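Local atomic coordinates of cytomegalovirus protein US2 (Human herpesvirus 5, PDB entry 1IM3), a protein that redirects newly made MHC class I heavy chains from the endoplasmic reticulum to the cytosol for proteasomal destruction, hiding infected cells from cytotoxic T lymphocytes. Residues G21-N26 against L60-R65; S28-D33 against V52-G57; A36-V41 against M70-T75. One frame throughout, in Å; residues are numbered along the deposited sequence.

Contact 1 of 3, residues G21-N26 against L60-R65; sequences GSIVGN and LKWNVR
The indole of Trp62 lies flat against the neighbouring strand, one face pressed on the backbone of Gly21 and the start of Ser22, while Ile23 CD1 sits at its edge in the ring plane. Gly21 CA stands 3.5 Å from the centroid of the six-membered ring, a CH-pi contact made over the face. Such closeness suits glycine, since a side chain at this position would run straight into the indole. Trp62 reaches across because CG takes the crowded position between its backbone N and carbonyl carbon (chi1 59°). Ile23 crosses the indole obliquely, with CG1 3.9 Å from Trp62 CZ3. Residues 21-25 and 60-65 are antiparallel partners in one sheet of the immunoglobulin-like lumenal domain, and Ile23, Leu60 and Trp62 share the face turned to the interior, where strand 75-82 meets Ile23 and Trp62. Two hydrogen-bonded pairs hold the register. Gly21 and Trp62 exchange bonds, with Trp62 N 3.1 Å from Gly21 O, and here both donors stand above the carbonyl planes. In the pair Ile23 with Leu60 the donors lie in plane, and Leu60 N meets Ile23 O at 2.9 Å. Between them, on the other face, the non-hydrogen-bonded pair Ser22 and Lys61 brings Ser22 OG 3.5 Å from the aliphatic CE of Lys61, whose extended chain carries its amine away; the Ser22 hydroxyl is hydrogen-bonded to Glu6.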
ATOM      1  N   GLY D  21     -18.141  23.107 -14.978  1.00 40.83           N
ATOM      2  CA  GLY D  21     -17.703  23.895 -13.857  1.00 39.37           C
ATOM      3  C   GLY D  21     -16.450  24.642 -14.241  1.00 39.79           C
ATOM      4  O   GLY D  21     -15.863  24.412 -15.300  1.00 39.40           O
ATOM      5  N   SER D  22     -16.033  25.541 -13.369  1.00 39.62           N
ATOM      6  CA  SER D  22     -14.846  26.319 -13.631  1.00 40.05           C
ATOM      7  C   SER D  22     -14.253  26.808 -12.329  1.00 39.39           C
ATOM      8  O   SER D  22     -14.978  27.095 -11.371  1.00 37.52           O
ATOM      9  CB  SER D  22     -15.187  27.511 -14.527  1.00 40.48           C
ATOM     10  OG  SER D  22     -14.078  28.386 -14.643  1.00 46.57           O
ATOM     11  N   ILE D  23     -12.928  26.883 -12.308  1.00 39.46           N
ATOM     12  CA  ILE D  23     -12.192  27.360 -11.147  1.00 39.15           C
ATOM     13  C   ILE D  23     -11.021  28.186 -11.680  1.00 39.26           C
ATOM     14  O   ILE D  23     -10.309  27.734 -12.579  1.00 40.93           O
ATOM     15  CB  ILE D  23     -11.638  26.178 -10.326  1.00 40.47           C
ATOM     16  CG1 ILE D  23     -12.802  25.396  -9.711  1.00 40.92           C
ATOM     17  CG2 ILE D  23     -10.680  26.676  -9.254  1.00 37.26           C
ATOM     18  CD1 ILE D  23     -12.379  24.221  -8.889  1.00 42.48           C
ATOM     19  N   VAL D  24     -10.844  29.414 -11.205  1.00 37.26           N
ATOM     20  CA  VAL D  24      -9.686  30.183 -11.659  1.00 37.97           C
ATOM     21  C   VAL D  24      -8.760  30.205 -10.458  1.00 38.08           C
ATOM     22  O   VAL D  24      -9.222  30.097  -9.320  1.00 37.14           O
ATOM     23  CB  VAL D  24     -10.011  31.663 -12.092  1.00 35.88           C
ATOM     24  CG1 VAL D  24     -10.796  31.674 -13.378  1.00 35.00           C
ATOM     25  CG2 VAL D  24     -10.758  32.392 -11.000  1.00 35.15           C
ATOM     26  N   GLY D  25      -7.461  30.319 -10.715  1.00 38.86           N
ATOM     27  CA  GLY D  25      -6.469  30.357  -9.653  1.00 39.56           C
ATOM     28  C   GLY D  25      -5.096  30.173 -10.271  1.00 41.45           C
ATOM     29  O   GLY D  25      -4.979  29.990 -11.490  1.00 39.91           O
ATOM     30  N   ASN D  26      -4.053  30.208  -9.451  1.00 43.48           N
ATOM     31  CA  ASN D  26      -2.710  30.047  -9.987  1.00 47.04           C
ATOM     32  C   ASN D  26      -2.116  28.649  -9.785  1.00 47.13           C
ATOM     33  O   ASN D  26      -0.893  28.517  -9.690  1.00 49.62           O
ATOM     34  CB  ASN D  26      -1.772  31.124  -9.406  1.00 48.84           C
ATOM     35  CG  ASN D  26      -1.670  31.066  -7.885  1.00 53.08           C
ATOM     36  OD1 ASN D  26      -2.367  30.283  -7.225  1.00 55.13           O
ATOM     37  ND2 ASN D  26      -0.795  31.904  -7.318  1.00 54.09           N
ATOM     38  N   LEU D  60      -8.964  25.770 -14.254  1.00 34.65           N
ATOM     39  CA  LEU D  60      -9.314  24.365 -14.424  1.00 34.93           C
ATOM     40  C   LEU D  60     -10.806  24.381 -14.735  1.00 35.17           C
ATOM     41  O   LEU D  60     -11.627  24.896 -13.956  1.00 34.03           O
ATOM     42  CB  LEU D  60      -9.010  23.581 -13.141  1.00 33.76           C
ATOM     43  CG  LEU D  60      -9.128  22.052 -13.063  1.00 36.02           C
ATOM     44  CD1 LEU D  60     -10.494  21.711 -12.623  1.00 36.91           C
ATOM     45  CD2 LEU D  60      -8.789  21.374 -14.400  1.00 32.15           C
ATOM     46  N   LYS D  61     -11.160  23.855 -15.894  1.00 34.49           N
ATOM     47  CA  LYS D  61     -12.556  23.817 -16.290  1.00 35.71           C
ATOM     48  C   LYS D  61     -12.961  22.427 -16.757  1.00 36.86           C
ATOM     49  O   LYS D  61     -12.162  21.674 -17.340  1.00 36.81           O
ATOM     50  CB  LYS D  61     -12.806  24.815 -17.418  1.00 37.48           C
ATOM     51  CG  LYS D  61     -12.593  26.261 -17.014  1.00 38.94           C
ATOM     52  CD  LYS D  61     -12.680  27.170 -18.222  1.00 42.82           C
ATOM     53  CE  LYS D  61     -12.652  28.640 -17.821  1.00 46.11           C
ATOM     54  NZ  LYS D  61     -12.866  29.513 -19.007  1.00 48.42           N
ATOM     55  N   TRP D  62     -14.216  22.082 -16.503  1.00 35.33           N
ATOM     56  CA  TRP D  62     -14.698  20.793 -16.934  1.00 34.83           C
ATOM     57  C   TRP D  62     -16.014  20.948 -17.663  1.00 35.30           C
ATOM     58  O   TRP D  62     -16.772  21.880 -17.411  1.00 35.58           O
ATOM     59  CB  TRP D  62     -14.818  19.833 -15.749  1.00 30.99           C
ATOM     60  CG  TRP D  62     -15.712  20.257 -14.652  1.00 30.95           C
ATOM     61  CD1 TRP D  62     -16.993  19.847 -14.450  1.00 31.12           C
ATOM     62  CD2 TRP D  62     -15.377  21.087 -13.518  1.00 30.70           C
ATOM     63  NE1 TRP D  62     -17.475  20.354 -13.264  1.00 28.23           N
ATOM     64  CE2 TRP D  62     -16.507  21.114 -12.673  1.00 28.88           C
ATOM     65  CE3 TRP D  62     -14.233  21.790 -13.134  1.00 30.07           C
ATOM     66  CZ2 TRP D  62     -16.526  21.823 -11.458  1.00 31.42           C
ATOM     67  CZ3 TRP D  62     -14.246  22.492 -11.929  1.00 32.50           C
ATOM     68  CH2 TRP D  62     -15.385  22.502 -11.101  1.00 31.19           C
ATOM     69  N   ASN D  63     -16.259  20.027 -18.583  1.00 34.48           N
ATOM     70  CA  ASN D  63     -17.442  20.018 -19.413  1.00 32.77           C
ATOM     71  C   ASN D  63     -17.754  18.551 -19.717  1.00 32.77           C
ATOM     72  O   ASN D  63     -17.696  18.097 -20.858  1.00 32.57           O
ATOM     73  CB  ASN D  63     -17.170  20.775 -20.710  1.00 33.14           C
ATOM     74  CG  ASN D  63     -18.418  20.900 -21.580  1.00 36.52           C
ATOM     75  OD1 ASN D  63     -19.535  20.881 -21.065  1.00 36.24           O
ATOM     76  ND2 ASN D  63     -18.234  21.042 -22.896  1.00 34.48           N
ATOM     77  N   VAL D  64     -18.062  17.818 -18.664  1.00 31.30           N
ATOM     78  CA  VAL D  64     -18.370  16.402 -18.761  1.00 35.54           C
ATOM     79  C   VAL D  64     -19.630  16.181 -19.586  1.00 37.07           C
ATOM     80  O   VAL D  64     -20.687  16.723 -19.269  1.00 37.79           O
ATOM     81  CB  VAL D  64     -18.555  15.806 -17.358  1.00 34.38           C
ATOM     82  CG1 VAL D  64     -18.927  14.326 -17.454  1.00 35.79           C
ATOM     83  CG2 VAL D  64     -17.268  15.973 -16.565  1.00 33.92           C
ATOM     84  N   ARG D  65     -19.521  15.397 -20.647  1.00 37.92           N
ATOM     85  CA  ARG D  65     -20.662  15.164 -21.521  1.00 40.61           C
ATOM     86  C   ARG D  65     -20.956  13.674 -21.717  1.00 41.46           C
ATOM     87  O   ARG D  65     -20.048  12.865 -21.932  1.00 42.42           O
ATOM     88  CB  ARG D  65     -20.425  15.854 -22.878  1.00 41.65           C
ATOM     89  CG  ARG D  65     -20.311  17.380 -22.801  1.00 42.50           C
ATOM     90  CD  ARG D  65     -19.542  17.964 -23.975  1.00 41.67           C
ATOM     91  NE  ARG D  65     -18.098  17.791 -23.845  1.00 43.24           N
ATOM     92  CZ  ARG D  65     -17.212  18.249 -24.723  1.00 45.37           C
ATOM     93  NH1 ARG D  65     -17.629  18.908 -25.799  1.00 44.71           N
ATOM     94  NH2 ARG D  65     -15.910  18.048 -24.526  1.00 44.10           N
TER

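Contact 2 of 3, residues S28-D33 against V52-G57; sequences SRFVFD and VEFVPG
Aromatic contact dominates where residues 28-33 and 52-57 face each other. Phe30 and Phe54 reach out tip to tip, their planes inclined at 38° and their centroids 4.6 Å apart, an oblique pair. Phe30 CD1 lies over one face of the Phe54 ring, 3.3 Å from Phe54 CG, while Pro56 N, just past the end of the strand, covers the opposite face. At the Phe54 edge, near its plane, Ser28 O comes within 3.5 Å of Phe54 CE2, so a carbonyl oxygen meets the electropositive rim of the ring. The torsions differ: Phe54 CG is anti to its backbone N (chi1 180°), whereas Phe30 CG occupies the crowded position between N and carbonyl carbon (chi1 79°).

Aliphatic packing continues the contact through Val52, whose two methyls serve different rings. With CG1 anti to the backbone N, that methyl meets the Phe30 tip, 4.0 Å from Phe30 CE2. CG2 instead sits over a face of Phe32, 4.2 Å from its ring centroid in a CH-pi contact. A branched valine fits here because it presents both methyls without a long flexible chain, and Leu60 and Trp62 of strand 59-68 pack against the same aromatic group.

Charged partners come from beyond the two segments: Asp33 forms salt bridges with Lys35 and Arg79 and with a basic side chain of another protein's chain, and Phe30 makes a cation-pi contact with a basic side chain of that partner.

The strand axes approach to 9.7 Å and run nearly antiparallel, the spacing of strands in two facing sheets: this is side-chain packing across a beta sandwich, the layout of an immunoglobulin-like domain.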
ATOM      1  N   SER D  28      -0.468  25.201 -10.411  1.00 40.63           N
ATOM      2  CA  SER D  28       0.463  24.769 -11.457  1.00 40.77           C
ATOM      3  C   SER D  28       0.151  23.314 -11.855  1.00 38.38           C
ATOM      4  O   SER D  28       0.534  22.843 -12.922  1.00 37.99           O
ATOM      5  CB  SER D  28       1.917  24.886 -10.964  1.00 43.35           C
ATOM      6  OG  SER D  28       2.088  24.228  -9.712  1.00 51.40           O
ATOM      7  N   ARG D  29      -0.558  22.599 -11.002  1.00 36.16           N
ATOM      8  CA  ARG D  29      -0.908  21.212 -11.313  1.00 32.82           C
ATOM      9  C   ARG D  29      -2.265  20.935 -10.688  1.00 31.59           C
ATOM     10  O   ARG D  29      -2.719  21.702  -9.831  1.00 30.90           O
ATOM     11  CB  ARG D  29       0.148  20.260 -10.741  1.00 28.03           C
ATOM     12  CG  ARG D  29       0.339  20.411  -9.239  1.00 29.16           C
ATOM     13  CD  ARG D  29       1.578  19.672  -8.720  1.00 28.80           C
ATOM     14  NE  ARG D  29       1.888  20.145  -7.368  1.00 31.74           N
ATOM     15  CZ  ARG D  29       1.389  19.632  -6.252  1.00 29.49           C
ATOM     16  NH1 ARG D  29       0.545  18.602  -6.299  1.00 28.13           N
ATOM     17  NH2 ARG D  29       1.726  20.175  -5.096  1.00 31.23           N
ATOM     18  N   PHE D  30      -2.911  19.847 -11.121  1.00 30.78           N
ATOM     19  CA  PHE D  30      -4.224  19.491 -10.590  1.00 29.66           C
ATOM     20  C   PHE D  30      -4.550  17.999 -10.712  1.00 31.50           C
ATOM     21  O   PHE D  30      -3.888  17.253 -11.430  1.00 31.32           O
ATOM     22  CB  PHE D  30      -5.318  20.232 -11.353  1.00 25.35           C
ATOM     23  CG  PHE D  30      -5.630  19.599 -12.692  1.00 26.56           C
ATOM     24  CD1 PHE D  30      -4.752  19.752 -13.772  1.00 24.38           C
ATOM     25  CD2 PHE D  30      -6.732  18.738 -12.838  1.00 23.19           C
ATOM     26  CE1 PHE D  30      -4.948  19.059 -14.977  1.00 22.81           C
ATOM     27  CE2 PHE D  30      -6.956  18.025 -14.038  1.00 19.16           C
ATOM     28  CZ  PHE D  30      -6.060  18.183 -15.118  1.00 24.67           C
ATOM     29  N   VAL D  31      -5.601  17.594 -10.003  1.00 30.08           N
ATOM     30  CA  VAL D  31      -6.127  16.242 -10.053  1.00 29.37           C
ATOM     31  C   VAL D  31      -7.638  16.438 -10.086  1.00 29.15           C
ATOM     32  O   VAL D  31      -8.193  17.140  -9.246  1.00 27.74           O
ATOM     33  CB  VAL D  31      -5.787  15.393  -8.815  1.00 30.90           C
ATOM     34  CG1 VAL D  31      -6.358  13.997  -8.997  1.00 27.58           C
ATOM     35  CG2 VAL D  31      -4.269  15.317  -8.620  1.00 30.54           C
ATOM     36  N   PHE D  32      -8.294  15.847 -11.082  1.00 25.94           N
ATOM     37  CA  PHE D  32      -9.759  15.951 -11.216  1.00 27.61           C
ATOM     38  C   PHE D  32     -10.257  14.578 -10.776  1.00 27.72           C
ATOM     39  O   PHE D  32     -10.038  13.591 -11.471  1.00 26.56           O
ATOM     40  CB  PHE D  32     -10.143  16.204 -12.675  1.00 25.50           C
ATOM     41  CG  PHE D  32     -11.607  16.473 -12.891  1.00 28.22           C
ATOM     42  CD1 PHE D  32     -12.185  17.674 -12.490  1.00 28.09           C
ATOM     43  CD2 PHE D  32     -12.413  15.531 -13.529  1.00 30.05           C
ATOM     44  CE1 PHE D  32     -13.535  17.936 -12.723  1.00 26.66           C
ATOM     45  CE2 PHE D  32     -13.772  15.793 -13.763  1.00 29.19           C
ATOM     46  CZ  PHE D  32     -14.319  17.004 -13.356  1.00 26.60           C
ATOM     47  N   ASP D  33     -10.930  14.513  -9.636  1.00 26.95           N
ATOM     48  CA  ASP D  33     -11.355  13.222  -9.093  1.00 27.92           C
ATOM     49  C   ASP D  33     -12.874  13.155  -8.839  1.00 26.92           C
ATOM     50  O   ASP D  33     -13.326  13.260  -7.709  1.00 24.98           O
ATOM     51  CB  ASP D  33     -10.558  13.003  -7.793  1.00 27.30           C
ATOM     52  CG  ASP D  33     -10.756  11.619  -7.187  1.00 29.99           C
ATOM     53  OD1 ASP D  33     -11.454  10.771  -7.787  1.00 30.33           O
ATOM     54  OD2 ASP D  33     -10.204  11.381  -6.095  1.00 28.66           O
ATOM     55  N   VAL D  52     -12.061  17.984 -19.761  1.00 31.67           N
ATOM     56  CA  VAL D  52     -11.326  18.706 -18.739  1.00 32.40           C
ATOM     57  C   VAL D  52     -10.278  19.607 -19.411  1.00 34.76           C
ATOM     58  O   VAL D  52      -9.525  19.148 -20.272  1.00 36.03           O
ATOM     59  CB  VAL D  52     -10.615  17.740 -17.789  1.00 31.83           C
ATOM     60  CG1 VAL D  52      -9.829  18.523 -16.746  1.00 31.19           C
ATOM     61  CG2 VAL D  52     -11.646  16.833 -17.104  1.00 30.07           C
ATOM     62  N   GLU D  53     -10.246  20.885 -19.036  1.00 36.09           N
ATOM     63  CA  GLU D  53      -9.260  21.803 -19.590  1.00 38.45           C
ATOM     64  C   GLU D  53      -8.532  22.519 -18.490  1.00 35.96           C
ATOM     65  O   GLU D  53      -9.151  23.199 -17.674  1.00 35.05           O
ATOM     66  CB  GLU D  53      -9.935  22.818 -20.509  1.00 42.38           C
ATOM     67  CG  GLU D  53     -10.605  22.167 -21.700  1.00 49.54           C
ATOM     68  CD  GLU D  53     -11.178  23.171 -22.677  1.00 55.11           C
ATOM     69  OE1 GLU D  53     -12.019  24.004 -22.261  1.00 56.57           O
ATOM     70  OE2 GLU D  53     -10.784  23.126 -23.865  1.00 56.46           O
ATOM     71  N   PHE D  54      -7.218  22.353 -18.470  1.00 35.60           N
ATOM     72  CA  PHE D  54      -6.374  22.979 -17.468  1.00 35.98           C
ATOM     73  C   PHE D  54      -5.428  23.947 -18.145  1.00 36.20           C
ATOM     74  O   PHE D  54      -4.818  23.589 -19.156  1.00 36.74           O
ATOM     75  CB  PHE D  54      -5.555  21.907 -16.741  1.00 32.05           C
ATOM     76  CG  PHE D  54      -4.634  22.453 -15.684  1.00 32.94           C
ATOM     77  CD1 PHE D  54      -5.144  23.110 -14.568  1.00 32.24           C
ATOM     78  CD2 PHE D  54      -3.256  22.271 -15.781  1.00 34.00           C
ATOM     79  CE1 PHE D  54      -4.304  23.574 -13.564  1.00 34.49           C
ATOM     80  CE2 PHE D  54      -2.408  22.730 -14.786  1.00 33.54           C
ATOM     81  CZ  PHE D  54      -2.927  23.382 -13.677  1.00 34.89           C
ATOM     82  N   VAL D  55      -5.329  25.161 -17.601  1.00 37.27           N
ATOM     83  CA  VAL D  55      -4.399  26.175 -18.095  1.00 37.65           C
ATOM     84  C   VAL D  55      -3.530  26.478 -16.890  1.00 38.08           C
ATOM     85  O   VAL D  55      -3.964  27.183 -15.971  1.00 38.85           O
ATOM     86  CB  VAL D  55      -5.118  27.465 -18.538  1.00 38.55           C
ATOM     87  CG1 VAL D  55      -4.101  28.478 -19.082  1.00 37.54           C
ATOM     88  CG2 VAL D  55      -6.130  27.139 -19.615  1.00 36.32           C
ATOM     89  N   PRO D  56      -2.300  25.929 -16.863  1.00 38.48           N
ATOM     90  CA  PRO D  56      -1.379  26.149 -15.743  1.00 38.20           C
ATOM     91  C   PRO D  56      -1.359  27.607 -15.342  1.00 38.57           C
ATOM     92  O   PRO D  56      -1.301  28.481 -16.200  1.00 37.72           O
ATOM     93  CB  PRO D  56      -0.034  25.695 -16.301  1.00 38.53           C
ATOM     94  CG  PRO D  56      -0.398  24.648 -17.283  1.00 38.10           C
ATOM     95  CD  PRO D  56      -1.644  25.181 -17.952  1.00 38.85           C
ATOM     96  N   GLY D  57      -1.418  27.853 -14.040  1.00 40.19           N
ATOM     97  CA  GLY D  57      -1.397  29.209 -13.525  1.00 43.15           C
ATOM     98  C   GLY D  57      -2.665  30.033 -13.703  1.00 43.52           C
ATOM     99  O   GLY D  57      -2.755  31.132 -13.169  1.00 44.34           O
TER

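Contact 3 of 3, residues A36-V41 against M70-T75; sequences ADYGGV and MPIFET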
ATOM      1  N   ALA D  36     -19.443   9.418  -8.097  1.00 39.89           N
ATOM      2  CA  ALA D  36     -20.892   9.353  -8.182  1.00 43.60           C
ATOM      3  C   ALA D  36     -21.323   9.069  -6.749  1.00 47.27           C
ATOM      4  O   ALA D  36     -20.718   8.248  -6.057  1.00 47.54           O
ATOM      5  CB  ALA D  36     -21.339   8.221  -9.079  1.00 40.88           C
ATOM      6  N   ASP D  37     -22.340   9.767  -6.275  1.00 50.15           N
ATOM      7  CA  ASP D  37     -22.813   9.498  -4.923  1.00 54.92           C
ATOM      8  C   ASP D  37     -24.199   8.885  -5.033  1.00 55.80           C
ATOM      9  O   ASP D  37     -25.115   9.512  -5.571  1.00 55.03           O
ATOM     10  CB  ASP D  37     -22.905  10.769  -4.095  1.00 56.01           C
ATOM     11  CG  ASP D  37     -23.150  10.479  -2.633  1.00 58.52           C
ATOM     12  OD1 ASP D  37     -23.736   9.415  -2.325  1.00 59.73           O
ATOM     13  OD2 ASP D  37     -22.768  11.313  -1.786  1.00 57.38           O
ATOM     14  N   TYR D  38     -24.342   7.658  -4.536  1.00 58.04           N
ATOM     15  CA  TYR D  38     -25.622   6.955  -4.589  1.00 60.78           C
ATOM     16  C   TYR D  38     -26.350   7.091  -3.260  1.00 62.13           C
ATOM     17  O   TYR D  38     -27.207   6.279  -2.916  1.00 62.53           O
ATOM     18  CB  TYR D  38     -25.404   5.472  -4.909  1.00 59.33           C
ATOM     19  CG  TYR D  38     -24.638   5.239  -6.188  1.00 58.40           C
ATOM     20  CD1 TYR D  38     -24.925   5.973  -7.338  1.00 57.63           C
ATOM     21  CD2 TYR D  38     -23.651   4.261  -6.258  1.00 56.61           C
ATOM     22  CE1 TYR D  38     -24.252   5.736  -8.525  1.00 57.35           C
ATOM     23  CE2 TYR D  38     -22.973   4.016  -7.437  1.00 57.08           C
ATOM     24  CZ  TYR D  38     -23.279   4.757  -8.568  1.00 57.91           C
ATOM     25  OH  TYR D  38     -22.620   4.506  -9.747  1.00 58.70           O
ATOM     26  N   GLY D  39     -26.004   8.136  -2.520  1.00 63.74           N
ATOM     27  CA  GLY D  39     -26.619   8.363  -1.231  1.00 64.59           C
ATOM     28  C   GLY D  39     -25.912   7.508  -0.205  1.00 65.67           C
ATOM     29  O   GLY D  39     -26.375   6.417   0.124  1.00 66.27           O
ATOM     30  N   GLY D  40     -24.774   7.989   0.288  1.00 66.09           N
ATOM     31  CA  GLY D  40     -24.027   7.237   1.282  1.00 66.81           C
ATOM     32  C   GLY D  40     -22.837   6.475   0.722  1.00 67.69           C
ATOM     33  O   GLY D  40     -21.727   6.565   1.254  1.00 69.14           O
ATOM     34  N   VAL D  41     -23.061   5.704  -0.335  1.00 66.67           N
ATOM     35  CA  VAL D  41     -21.985   4.944  -0.956  1.00 65.21           C
ATOM     36  C   VAL D  41     -21.907   5.328  -2.428  1.00 63.90           C
ATOM     37  O   VAL D  41     -22.919   5.715  -3.036  1.00 64.32           O
ATOM     38  CB  VAL D  41     -22.214   3.407  -0.840  1.00 66.38           C
ATOM     39  CG1 VAL D  41     -23.434   2.989  -1.659  1.00 65.44           C
ATOM     40  CG2 VAL D  41     -20.954   2.651  -1.305  1.00 66.59           C
ATOM     41  N   MET D  70     -25.332   5.296 -13.247  1.00 59.33           N
ATOM     42  CA  MET D  70     -26.395   4.400 -12.895  1.00 64.46           C
ATOM     43  C   MET D  70     -27.629   5.168 -12.432  1.00 66.33           C
ATOM     44  O   MET D  70     -27.547   6.338 -12.046  1.00 66.88           O
ATOM     45  CB  MET D  70     -25.919   3.476 -11.796  1.00 66.65           C
ATOM     46  CG  MET D  70     -24.798   2.569 -12.230  1.00 70.71           C
ATOM     47  SD  MET D  70     -24.353   1.528 -10.858  1.00 75.66           S
ATOM     48  CE  MET D  70     -25.353   0.107 -11.203  1.00 75.36           C
ATOM     49  N   PRO D  71     -28.800   4.514 -12.475  1.00 67.28           N
ATOM     50  CA  PRO D  71     -30.075   5.114 -12.062  1.00 66.81           C
ATOM     51  C   PRO D  71     -30.017   5.573 -10.608  1.00 66.20           C
ATOM     52  O   PRO D  71     -30.625   6.574 -10.223  1.00 65.99           O
ATOM     53  CB  PRO D  71     -31.066   3.975 -12.257  1.00 66.81           C
ATOM     54  CG  PRO D  71     -30.471   3.211 -13.405  1.00 67.31           C
ATOM     55  CD  PRO D  71     -29.012   3.171 -13.042  1.00 67.06           C
ATOM     56  N   ILE D  72     -29.273   4.827  -9.806  1.00 65.13           N
ATOM     57  CA  ILE D  72     -29.114   5.131  -8.391  1.00 63.90           C
ATOM     58  C   ILE D  72     -28.400   6.460  -8.154  1.00 63.08           C
ATOM     59  O   ILE D  72     -28.280   6.913  -7.020  1.00 61.82           O
ATOM     60  CB  ILE D  72     -28.267   4.067  -7.701  1.00 65.50           C
ATOM     61  CG1 ILE D  72     -28.556   2.697  -8.304  1.00 67.68           C
ATOM     62  CG2 ILE D  72     -28.555   4.063  -6.218  1.00 66.79           C
ATOM     63  CD1 ILE D  72     -27.544   1.646  -7.891  1.00 69.90           C
ATOM     64  N   PHE D  73     -27.908   7.084  -9.213  1.00 61.25           N
ATOM     65  CA  PHE D  73     -27.187   8.330  -9.038  1.00 60.04           C
ATOM     66  C   PHE D  73     -27.959   9.381  -8.280  1.00 59.48           C
ATOM     67  O   PHE D  73     -29.111   9.686  -8.574  1.00 60.26           O
ATOM     68  CB  PHE D  73     -26.761   8.928 -10.379  1.00 60.06           C
ATOM     69  CG  PHE D  73     -25.729  10.023 -10.252  1.00 58.37           C
ATOM     70  CD1 PHE D  73     -24.374   9.721 -10.290  1.00 58.67           C
ATOM     71  CD2 PHE D  73     -26.113  11.354 -10.116  1.00 58.39           C
ATOM     72  CE1 PHE D  73     -23.410  10.729 -10.205  1.00 58.01           C
ATOM     73  CE2 PHE D  73     -25.158  12.370 -10.029  1.00 58.76           C
ATOM     74  CZ  PHE D  73     -23.804  12.055 -10.076  1.00 58.10           C
ATOM     75  N   GLU D  74     -27.298   9.950  -7.299  1.00 58.34           N
ATOM     76  CA  GLU D  74     -27.903  11.004  -6.522  1.00 57.93           C
ATOM     77  C   GLU D  74     -27.208  12.335  -6.762  1.00 56.34           C
ATOM     78  O   GLU D  74     -27.763  13.209  -7.430  1.00 56.49           O
ATOM     79  CB  GLU D  74     -27.837  10.676  -5.048  1.00 60.33           C
ATOM     80  CG  GLU D  74     -29.069   9.964  -4.543  1.00 65.20           C
ATOM     81  CD  GLU D  74     -29.088   9.863  -3.034  1.00 66.08           C
ATOM     82  OE1 GLU D  74     -28.812  10.889  -2.367  1.00 64.92           O
ATOM     83  OE2 GLU D  74     -29.386   8.763  -2.519  1.00 67.68           O
ATOM     84  N   THR D  75     -26.016  12.496  -6.171  1.00 51.70           N
ATOM     85  CA  THR D  75     -25.214  13.713  -6.330  1.00 49.46           C
ATOM     86  C   THR D  75     -23.779  13.462  -6.862  1.00 47.53           C
ATOM     87  O   THR D  75     -23.241  12.348  -6.741  1.00 44.05           O
ATOM     88  CB  THR D  75     -25.100  14.517  -4.999  1.00 49.49           C
ATOM     89  OG1 THR D  75     -24.264  13.823  -4.070  1.00 49.37           O
ATOM     90  CG2 THR D  75     -26.460  14.701  -4.374  1.00 51.09           C
TER
HETATM   91  O   HOH W   1     -23.025   6.029 -11.752  1.00 41.53           O
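A classic beta bulge joins the end of strand 30-37 to the start of strand 75-82: Glu74 and Thr75 both face Asp37, whose carbonyl oxygen accepts from Glu74 N at 2.8 Å and from Thr75 N at 3.2 Å, while Asp37 N donates to Thr75 O. Beyond it the Asp37 side chain, with CG anti to the backbone N (chi1 -170°), folds back over its own turn. Asp37 OD1 takes Gly39 N at 2.6 Å from above the carboxylate plane, an Asx turn, and a weak bond from Gly40 N. Glycine suits position 39: at its backbone angles a side chain would press against the carbonyl O of Tyr38 and also meet Glu74 OE2. Tyr38 lies across the type I turn of residues 70-73. Its CB meets Ile72 CG2 at 3.7 Å, the edge of its ring meets Phe73 CA, and Met70 SD lies obliquely, 4.9 Å from the Tyr38 ring centroid, a Met-aromatic contact. Small Ala36 fits beside Phe73, Ala36 CB being 3.4 Å from Phe73 CE1 at the ring edge. In the plane of the Tyr38 ring a water donates to Tyr38 OH at 2.6 Å and accepts from Met70 N. The hydroxyl thus links Glu43 of strand 42-44, by a hydrogen bond, and through the water the Met70 backbone, while the carboxylates of Asp37 and Glu74, close but not touching, may raise each other's proton affinity slightly.

Overall arrangement
Contacts 1 and 2 adjoin, with centres 8 Å apart. Strand 59-68 of contact 1 is the sheet neighbour of strand 52-55 of contact 2, with Lys61 O 2.7 Å from Glu53 N, and the two contacts also meet in the interior, where Leu60 CD2 lies 3.7 Å from Phe30 CD2 and Trp62 CG 3.7 Å from Phe32 CE1. Contact 1 joins two strands within one sheet, and contact 2 packs the other sheet against it. Contact 3 stands on the opposite side of the chain's centre, about 22 Å from contact 1 and 25 Å from contact 2 between centres. Strand 30-37 links it to contact 2, which borders another protein's chain through five residues, contact 3 through Val41 alone.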